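1H-3-hydroxy-4-oxoquinoline 2,4-dioxygenase (Pseudomonas putida, PDB 3IBT) catalyses the cofactor-independent, ring-cleaving dioxygenation of 3-hydroxy-1H-quinolin-4-one to N-formylanthranilate and carbon monoxide, a step in oxoquinoline degradation. Local coordinates at residues A[22-27]-A[42-47]; A[5-10]-A[73-78]. One frame throughout, in Å; residues are numbered along the deposited sequence.

In the fold
Both interactions tie pieces of chain to the same eight-stranded mixed sheet of the alpha/beta-hydrolase fold. Interaction 1 lies within one beta-alpha-beta unit and is mainly a buried meeting of leucine methyls, with an exposed proline and a salt-bridged aspartate at its border. Interaction 2 spans 62 intervening residues, joins the N-terminal hairpin to helix 70-83 and is only partly buried; apart from one valine, polar side chains make its approaches. The two meet through strand 23-27, whose other face packs on that helix: L27 CD1 is 3.7 Å from L77 CD1. Their centres lie 21 Å apart, and each brings a different helix against the sheet.

Interaction 1 of 2, residues A[22-27]-A[42-47]; sequences PTLFLL and PLLARD
The segments 22-27 and 42-47 come closest at P22 and D47, just before the strand and just past the helix, with CA atoms 7.4 Å apart, while L24 and L44 face each other with their CA atoms 8.9 Å apart. The backbones are not bonded to each other, and the contact is van der Waals packing, mostly between side chains. The segments belong to a beta-alpha-beta unit of the alpha/beta-hydrolase fold, strand 23-27, helix 40-44 and strand 49-53, with 23-27 and 49-53 adjacent and parallel in the sheet.

L44 carries the apolar part. Its CG stands anti to the carbonyl carbon and beside the backbone N (chi1 -56°), which puts CG on the sheet side; with chi2 near 180° (167°) CD1 reaches the strand. There this one methyl meets two leucines of alternate strand positions: CD1 of L44 is 4.1 Å from CD1 of L24 and 4.2 Å from CD2 of L26. The side chain of L24 crosses that of L44 at about a right angle; L26 meets it more aslant. V92 of strand 89-94 touches both strand leucines, and F37 and L262 add apolar cover at L26 and L24 respectively. The alternating F25 instead faces helix 70-83.

At the border the chemistry changes. R46 holds the carboxylate of D47 side-on, NH2 to OD2 at 3.1 Å and NE to OD1 at 3.2 Å. The first bond is the straighter (164°), uses the syn lone pair of OD2 and lies in the guanidinium plane; the second is tilted from it. R259 forms a further salt bridge to OD2. With the carboxylate turned away from the strand, D47 meets P22 through its backbone: CD of the P22 ring rests 3.5 Å from D47 O.

Interaction 2 of 2, residues A[5-10]-A[73-78]; sequences NVNGTL and LAQDLL
V6 lies against D76, their CA atoms 5.8 Å apart, where the N-terminal hairpin packs beside helix 70-83. A type II' beta turn from V6 to T9 shapes the hairpin, and T9 O accepts both V6 N at 2.7 Å and ND2 of N5 at 3.1 Å. The N5 amide reaches that oxygen from above the carbonyl plane, 59° out of it. T9 O thus takes two donors, one from the backbone and one from a side chain, which tie both arms of the turn together.

N7, at the second position of the turn, can be followed outward. Its CB, directed at the helix, stands 3.7 Å from OD1 of D76, a carbon-oxygen contact with no hydrogen bond. Beyond CG the amide continues past D76, and ND2 ends 3.9 Å from CB of Q75, alongside the base of that side chain; Q75 O is about as near, but no bond is formed. The amide planes of N7 and Q75 stand 76° apart, which rules out a stack; NE2 of Q75 has a weak hydrogen bond to Q107 in helix 97-107.

On the more buried side V6 supplies the apolar surface. CG2 approaches the helix backbone, 3.6 Å from D76 O and 4.3 Å from D76 CB, while A79 and F80 extend the same valine's packing along the helix. The strongest polar partner of D76 is R56, whose NH2 forms a salt bridge with OD1; R56 also touches N7, so the same arginine contacts both the turn and the helix residue. The side chain of W30, which probably binds substrate, is about 8 Å from that of D76. The arrangement is a beta hairpin at the edge of the alpha/beta-hydrolase sheet, packed through its turn on a helix that flanks that sheet.

Interaction 1 of 2, residues A[22-27]-A[42-47]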
ATOM      1  N   PRO A  22       9.020   4.038 -18.547  1.00 68.60           N
ATOM      2  CA  PRO A  22       9.350   4.125 -17.125  1.00 68.38           C
ATOM      3  C   PRO A  22       8.541   3.127 -16.295  1.00 68.41           C
ATOM      4  O   PRO A  22       7.307   3.136 -16.350  1.00 68.48           O
ATOM      5  CB  PRO A  22       8.970   5.563 -16.759  1.00 68.43           C
ATOM      6  CG  PRO A  22       8.980   6.307 -18.030  1.00 68.08           C
ATOM      7  CD  PRO A  22       8.594   5.341 -19.089  1.00 68.58           C
ATOM      8  N   THR A  23       9.233   2.259 -15.557  1.00 68.30           N
ATOM      9  CA  THR A  23       8.579   1.186 -14.812  1.00 68.16           C
ATOM     10  C   THR A  23       8.095   1.667 -13.445  1.00 68.42           C
ATOM     11  O   THR A  23       8.819   2.383 -12.723  1.00 68.10           O
ATOM     12  CB  THR A  23       9.462  -0.065 -14.717  1.00 68.09           C
ATOM     13  OG1 THR A  23       9.874  -0.443 -16.041  1.00 68.87           O
ATOM     14  CG2 THR A  23       8.689  -1.224 -14.079  1.00 67.91           C
ATOM     15  N   LEU A  24       6.856   1.272 -13.130  1.00 68.16           N
ATOM     16  CA  LEU A  24       6.105   1.779 -12.000  1.00 68.09           C
ATOM     17  C   LEU A  24       5.375   0.617 -11.382  1.00 68.12           C
ATOM     18  O   LEU A  24       4.583  -0.036 -12.055  1.00 68.85           O
ATOM     19  CB  LEU A  24       5.069   2.777 -12.490  1.00 67.81           C
ATOM     20  CG  LEU A  24       4.674   3.922 -11.557  1.00 68.62           C
ATOM     21  CD1 LEU A  24       3.559   4.749 -12.194  1.00 69.72           C
ATOM     22  CD2 LEU A  24       4.221   3.411 -10.237  1.00 70.83           C
ATOM     23  N   PHE A  25       5.635   0.349 -10.110  1.00 67.70           N
ATOM     24  CA  PHE A  25       4.973  -0.753  -9.424  1.00 67.34           C
ATOM     25  C   PHE A  25       3.757  -0.260  -8.662  1.00 68.00           C
ATOM     26  O   PHE A  25       3.840   0.753  -7.907  1.00 68.27           O
ATOM     27  CB  PHE A  25       5.923  -1.409  -8.425  1.00 67.33           C
ATOM     28  CG  PHE A  25       6.834  -2.426  -9.021  1.00 64.86           C
ATOM     29  CD1 PHE A  25       8.107  -2.069  -9.426  1.00 64.91           C
ATOM     30  CD2 PHE A  25       6.422  -3.751  -9.148  1.00 64.31           C
ATOM     31  CE1 PHE A  25       8.993  -3.035  -9.986  1.00 67.63           C
ATOM     32  CE2 PHE A  25       7.282  -4.747  -9.716  1.00 66.27           C
ATOM     33  CZ  PHE A  25       8.574  -4.390 -10.133  1.00 66.59           C
ATOM     34  N   LEU A  26       2.635  -0.963  -8.832  1.00 67.37           N
ATOM     35  CA  LEU A  26       1.463  -0.668  -8.018  1.00 66.95           C
ATOM     36  C   LEU A  26       1.243  -1.731  -6.947  1.00 66.77           C
ATOM     37  O   LEU A  26       0.753  -2.815  -7.271  1.00 67.46           O
ATOM     38  CB  LEU A  26       0.227  -0.470  -8.901  1.00 66.43           C
ATOM     39  CG  LEU A  26       0.076   0.812  -9.730  1.00 66.18           C
ATOM     40  CD1 LEU A  26      -1.402   1.050 -10.022  1.00 64.45           C
ATOM     41  CD2 LEU A  26       0.661   2.049  -9.048  1.00 65.98           C
ATOM     42  N   LEU A  27       1.584  -1.412  -5.687  1.00 66.84           N
ATOM     43  CA  LEU A  27       1.609  -2.382  -4.547  1.00 67.21           C
ATOM     44  C   LEU A  27       0.496  -2.184  -3.538  1.00 67.51           C
ATOM     45  O   LEU A  27       0.394  -1.115  -2.926  1.00 67.77           O
ATOM     46  CB  LEU A  27       2.922  -2.272  -3.763  1.00 66.87           C
ATOM     47  CG  LEU A  27       4.255  -2.320  -4.505  1.00 67.74           C
ATOM     48  CD1 LEU A  27       5.431  -1.794  -3.618  1.00 66.94           C
ATOM     49  CD2 LEU A  27       4.490  -3.727  -5.028  1.00 63.58           C
ATOM     50  N   PRO A  42      -5.263   1.143 -15.805  1.00 69.90           N
ATOM     51  CA  PRO A  42      -5.406   1.411 -17.250  1.00 69.29           C
ATOM     52  C   PRO A  42      -5.094   2.860 -17.605  1.00 68.67           C
ATOM     53  O   PRO A  42      -4.669   3.114 -18.709  1.00 68.43           O
ATOM     54  CB  PRO A  42      -6.871   1.079 -17.527  1.00 69.04           C
ATOM     55  CG  PRO A  42      -7.198   0.073 -16.493  1.00 69.80           C
ATOM     56  CD  PRO A  42      -6.533   0.634 -15.260  1.00 70.17           C
ATOM     57  N   LEU A  43      -5.250   3.778 -16.656  1.00 68.45           N
ATOM     58  CA  LEU A  43      -4.904   5.165 -16.889  1.00 68.53           C
ATOM     59  C   LEU A  43      -3.387   5.326 -17.002  1.00 69.42           C
ATOM     60  O   LEU A  43      -2.902   5.927 -17.966  1.00 70.47           O
ATOM     61  CB  LEU A  43      -5.477   6.079 -15.799  1.00 68.21           C
ATOM     62  CG  LEU A  43      -6.987   6.044 -15.542  1.00 66.58           C
ATOM     63  CD1 LEU A  43      -7.438   7.084 -14.550  1.00 62.73           C
ATOM     64  CD2 LEU A  43      -7.764   6.195 -16.851  1.00 66.90           C
ATOM     65  N   LEU A  44      -2.631   4.781 -16.049  1.00 69.59           N
ATOM     66  CA  LEU A  44      -1.178   4.929 -16.064  1.00 69.71           C
ATOM     67  C   LEU A  44      -0.499   4.091 -17.151  1.00 70.85           C
ATOM     68  O   LEU A  44       0.731   4.165 -17.299  1.00 71.99           O
ATOM     69  CB  LEU A  44      -0.574   4.567 -14.708  1.00 69.02           C
ATOM     70  CG  LEU A  44      -1.052   5.278 -13.441  1.00 69.06           C
ATOM     71  CD1 LEU A  44      -0.569   4.574 -12.168  1.00 66.94           C
ATOM     72  CD2 LEU A  44      -0.638   6.730 -13.441  1.00 66.51           C
ATOM     73  N   ALA A  45      -1.262   3.292 -17.903  1.00 71.30           N
ATOM     74  CA  ALA A  45      -0.668   2.414 -18.939  1.00 72.21           C
ATOM     75  C   ALA A  45      -0.249   3.193 -20.195  1.00 72.95           C
ATOM     76  O   ALA A  45       0.345   2.638 -21.142  1.00 72.63           O
ATOM     77  CB  ALA A  45      -1.602   1.274 -19.304  1.00 72.00           C
ATOM     78  N   ARG A  46      -0.551   4.486 -20.163  1.00 73.63           N
ATOM     79  CA  ARG A  46      -0.275   5.405 -21.239  1.00 74.85           C
ATOM     80  C   ARG A  46       1.201   5.816 -21.161  1.00 74.03           C
ATOM     81  O   ARG A  46       1.884   5.894 -22.203  1.00 73.26           O
ATOM     82  CB  ARG A  46      -1.200   6.618 -21.038  1.00 75.17           C
ATOM     83  CG  ARG A  46      -1.429   7.556 -22.247  1.00 76.95           C
ATOM     84  CD  ARG A  46      -2.175   8.877 -21.782  1.00 77.93           C
ATOM     85  NE  ARG A  46      -1.504   9.618 -20.679  1.00 83.83           N
ATOM     86  CZ  ARG A  46      -1.847  10.842 -20.227  1.00 85.50           C
ATOM     87  NH1 ARG A  46      -2.876  11.511 -20.767  1.00 85.87           N
ATOM     88  NH2 ARG A  46      -1.143  11.413 -19.233  1.00 84.79           N
ATOM     89  N   ASP A  47       1.672   6.046 -19.918  1.00 73.28           N
ATOM     90  CA  ASP A  47       2.948   6.716 -19.652  1.00 72.90           C
ATOM     91  C   ASP A  47       3.994   5.792 -19.117  1.00 72.65           C
ATOM     92  O   ASP A  47       5.173   5.918 -19.444  1.00 72.85           O
ATOM     93  CB  ASP A  47       2.755   7.842 -18.656  1.00 72.77           C
ATOM     94  CG  ASP A  47       1.765   8.861 -19.139  1.00 73.87           C
ATOM     95  OD1 ASP A  47       1.668   9.018 -20.364  1.00 72.33           O
ATOM     96  OD2 ASP A  47       1.067   9.498 -18.313  1.00 77.07           O
TER

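Interaction 2 of 2, residues A[5-10]-A[73-78]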
ATOM      1  N   ASN A   5       7.865 -16.299  -9.975  1.00 92.71           N
ATOM      2  CA  ASN A   5       7.965 -16.602  -8.535  1.00 92.36           C
ATOM      3  C   ASN A   5       9.332 -16.219  -7.950  1.00 92.27           C
ATOM      4  O   ASN A   5      10.370 -16.244  -8.649  1.00 92.42           O
ATOM      5  CB  ASN A   5       7.715 -18.087  -8.255  1.00 92.20           C
ATOM      6  CG  ASN A   5       8.993 -18.871  -8.184  1.00 90.79           C
ATOM      7  OD1 ASN A   5       9.660 -19.071  -9.200  1.00 88.35           O
ATOM      8  ND2 ASN A   5       9.374 -19.274  -6.972  1.00 90.05           N
ATOM      9  N   VAL A   6       9.327 -15.905  -6.654  1.00 91.77           N
ATOM     10  CA  VAL A   6      10.493 -15.323  -6.018  1.00 91.05           C
ATOM     11  C   VAL A   6      10.666 -15.960  -4.649  1.00 90.51           C
ATOM     12  O   VAL A   6       9.693 -16.471  -4.060  1.00 90.64           O
ATOM     13  CB  VAL A   6      10.372 -13.752  -5.900  1.00 91.11           C
ATOM     14  CG1 VAL A   6      10.619 -13.087  -7.247  1.00 90.97           C
ATOM     15  CG2 VAL A   6       9.013 -13.336  -5.358  1.00 90.58           C
ATOM     16  N   ASN A   7      11.904 -15.943  -4.156  1.00 89.41           N
ATOM     17  CA  ASN A   7      12.181 -16.311  -2.783  1.00 88.34           C
ATOM     18  C   ASN A   7      11.423 -17.589  -2.399  1.00 88.37           C
ATOM     19  O   ASN A   7      11.499 -18.599  -3.111  1.00 88.18           O
ATOM     20  CB  ASN A   7      11.793 -15.147  -1.875  1.00 87.81           C
ATOM     21  CG  ASN A   7      12.791 -14.940  -0.780  1.00 86.32           C
ATOM     22  OD1 ASN A   7      12.819 -15.892   0.173  1.00 84.00           O
ATOM     23  ND2 ASN A   7      13.673 -13.800  -0.926  1.00 86.91           N
ATOM     24  N   GLY A   8      10.659 -17.533  -1.307  1.00 88.35           N
ATOM     25  CA  GLY A   8       9.970 -18.726  -0.794  1.00 88.02           C
ATOM     26  C   GLY A   8       8.827 -19.238  -1.664  1.00 87.47           C
ATOM     27  O   GLY A   8       8.547 -20.446  -1.692  1.00 86.92           O
ATOM     28  N   THR A   9       8.152 -18.317  -2.361  1.00 87.39           N
ATOM     29  CA  THR A   9       6.959 -18.690  -3.133  1.00 86.79           C
ATOM     30  C   THR A   9       6.735 -17.908  -4.417  1.00 86.22           C
ATOM     31  O   THR A   9       7.681 -17.417  -5.076  1.00 85.63           O
ATOM     32  CB  THR A   9       5.646 -18.558  -2.295  1.00 87.20           C
ATOM     33  OG1 THR A   9       5.567 -17.198  -1.718  1.00 85.38           O
ATOM     34  CG2 THR A   9       5.559 -19.730  -1.208  1.00 87.00           C
ATOM     35  N   LEU A  10       5.440 -17.826  -4.758  1.00 85.79           N
ATOM     36  CA  LEU A  10       5.028 -17.112  -5.924  1.00 85.86           C
ATOM     37  C   LEU A  10       4.204 -15.866  -5.584  1.00 86.79           C
ATOM     38  O   LEU A  10       3.753 -15.670  -4.445  1.00 86.71           O
ATOM     39  CB  LEU A  10       4.232 -18.036  -6.832  1.00 84.92           C
ATOM     40  CG  LEU A  10       3.741 -17.341  -8.102  1.00 83.46           C
ATOM     41  CD1 LEU A  10       4.329 -17.991  -9.313  1.00 84.41           C
ATOM     42  CD2 LEU A  10       2.229 -17.370  -8.145  1.00 82.51           C
ATOM     43  N   LEU A  73       8.260  -9.576   2.716  1.00 73.06           N
ATOM     44  CA  LEU A  73       7.470  -9.121   1.547  1.00 72.06           C
ATOM     45  C   LEU A  73       8.321  -8.218   0.695  1.00 72.60           C
ATOM     46  O   LEU A  73       8.336  -8.350  -0.529  1.00 72.77           O
ATOM     47  CB  LEU A  73       6.176  -8.433   1.925  1.00 71.17           C
ATOM     48  CG  LEU A  73       5.053  -9.356   2.372  1.00 69.35           C
ATOM     49  CD1 LEU A  73       3.804  -8.530   2.715  1.00 67.54           C
ATOM     50  CD2 LEU A  73       4.728 -10.330   1.328  1.00 65.60           C
ATOM     51  N   ALA A  74       9.035  -7.316   1.367  1.00 73.31           N
ATOM     52  CA  ALA A  74      10.194  -6.598   0.824  1.00 74.15           C
ATOM     53  C   ALA A  74      11.146  -7.499   0.047  1.00 75.13           C
ATOM     54  O   ALA A  74      11.560  -7.188  -1.085  1.00 75.80           O
ATOM     55  CB  ALA A  74      10.969  -5.989   1.952  1.00 74.07           C
ATOM     56  N   GLN A  75      11.532  -8.597   0.679  1.00 75.32           N
ATOM     57  CA  GLN A  75      12.466  -9.497   0.077  1.00 75.98           C
ATOM     58  C   GLN A  75      11.910 -10.080  -1.235  1.00 75.65           C
ATOM     59  O   GLN A  75      12.616 -10.146  -2.246  1.00 75.61           O
ATOM     60  CB  GLN A  75      12.819 -10.588   1.080  1.00 76.94           C
ATOM     61  CG  GLN A  75      13.724 -10.086   2.180  1.00 78.34           C
ATOM     62  CD  GLN A  75      15.093  -9.755   1.633  1.00 79.66           C
ATOM     63  OE1 GLN A  75      15.899 -10.729   1.292  1.00 79.11           O
ATOM     64  NE2 GLN A  75      15.366  -8.375   1.503  1.00 77.45           N
ATOM     65  N   ASP A  76      10.643 -10.494  -1.185  1.00 74.95           N
ATOM     66  CA  ASP A  76       9.849 -10.822  -2.365  1.00 74.03           C
ATOM     67  C   ASP A  76      10.105  -9.833  -3.517  1.00 73.47           C
ATOM     68  O   ASP A  76      10.650 -10.200  -4.574  1.00 73.78           O
ATOM     69  CB  ASP A  76       8.348 -10.817  -1.996  1.00 73.96           C
ATOM     70  CG  ASP A  76       7.977 -11.923  -1.018  1.00 72.35           C
ATOM     71  OD1 ASP A  76       9.061 -12.861  -0.789  1.00 71.05           O
ATOM     72  OD2 ASP A  76       6.660 -11.924  -0.583  1.00 69.70           O
ATOM     73  N   LEU A  77       9.720  -8.587  -3.294  1.00 72.10           N
ATOM     74  CA  LEU A  77       9.823  -7.581  -4.311  1.00 71.38           C
ATOM     75  C   LEU A  77      11.262  -7.357  -4.799  1.00 70.85           C
ATOM     76  O   LEU A  77      11.461  -6.986  -5.959  1.00 70.54           O
ATOM     77  CB  LEU A  77       9.229  -6.267  -3.794  1.00 71.30           C
ATOM     78  CG  LEU A  77       8.433  -5.370  -4.741  1.00 70.75           C
ATOM     79  CD1 LEU A  77       8.369  -4.043  -4.068  1.00 73.39           C
ATOM     80  CD2 LEU A  77       9.032  -5.196  -6.132  1.00 70.39           C
ATOM     81  N   LEU A  78      12.250  -7.541  -3.922  1.00 70.36           N
ATOM     82  CA  LEU A  78      13.652  -7.359  -4.312  1.00 70.64           C
ATOM     83  C   LEU A  78      14.155  -8.499  -5.241  1.00 71.67           C
ATOM     84  O   LEU A  78      14.970  -8.306  -6.166  1.00 71.42           O
ATOM     85  CB  LEU A  78      14.527  -7.246  -3.073  1.00 70.03           C
ATOM     86  CG  LEU A  78      14.443  -5.965  -2.245  1.00 67.76           C
ATOM     87  CD1 LEU A  78      15.289  -6.162  -1.010  1.00 67.88           C
ATOM     88  CD2 LEU A  78      14.933  -4.759  -2.994  1.00 62.71           C
TER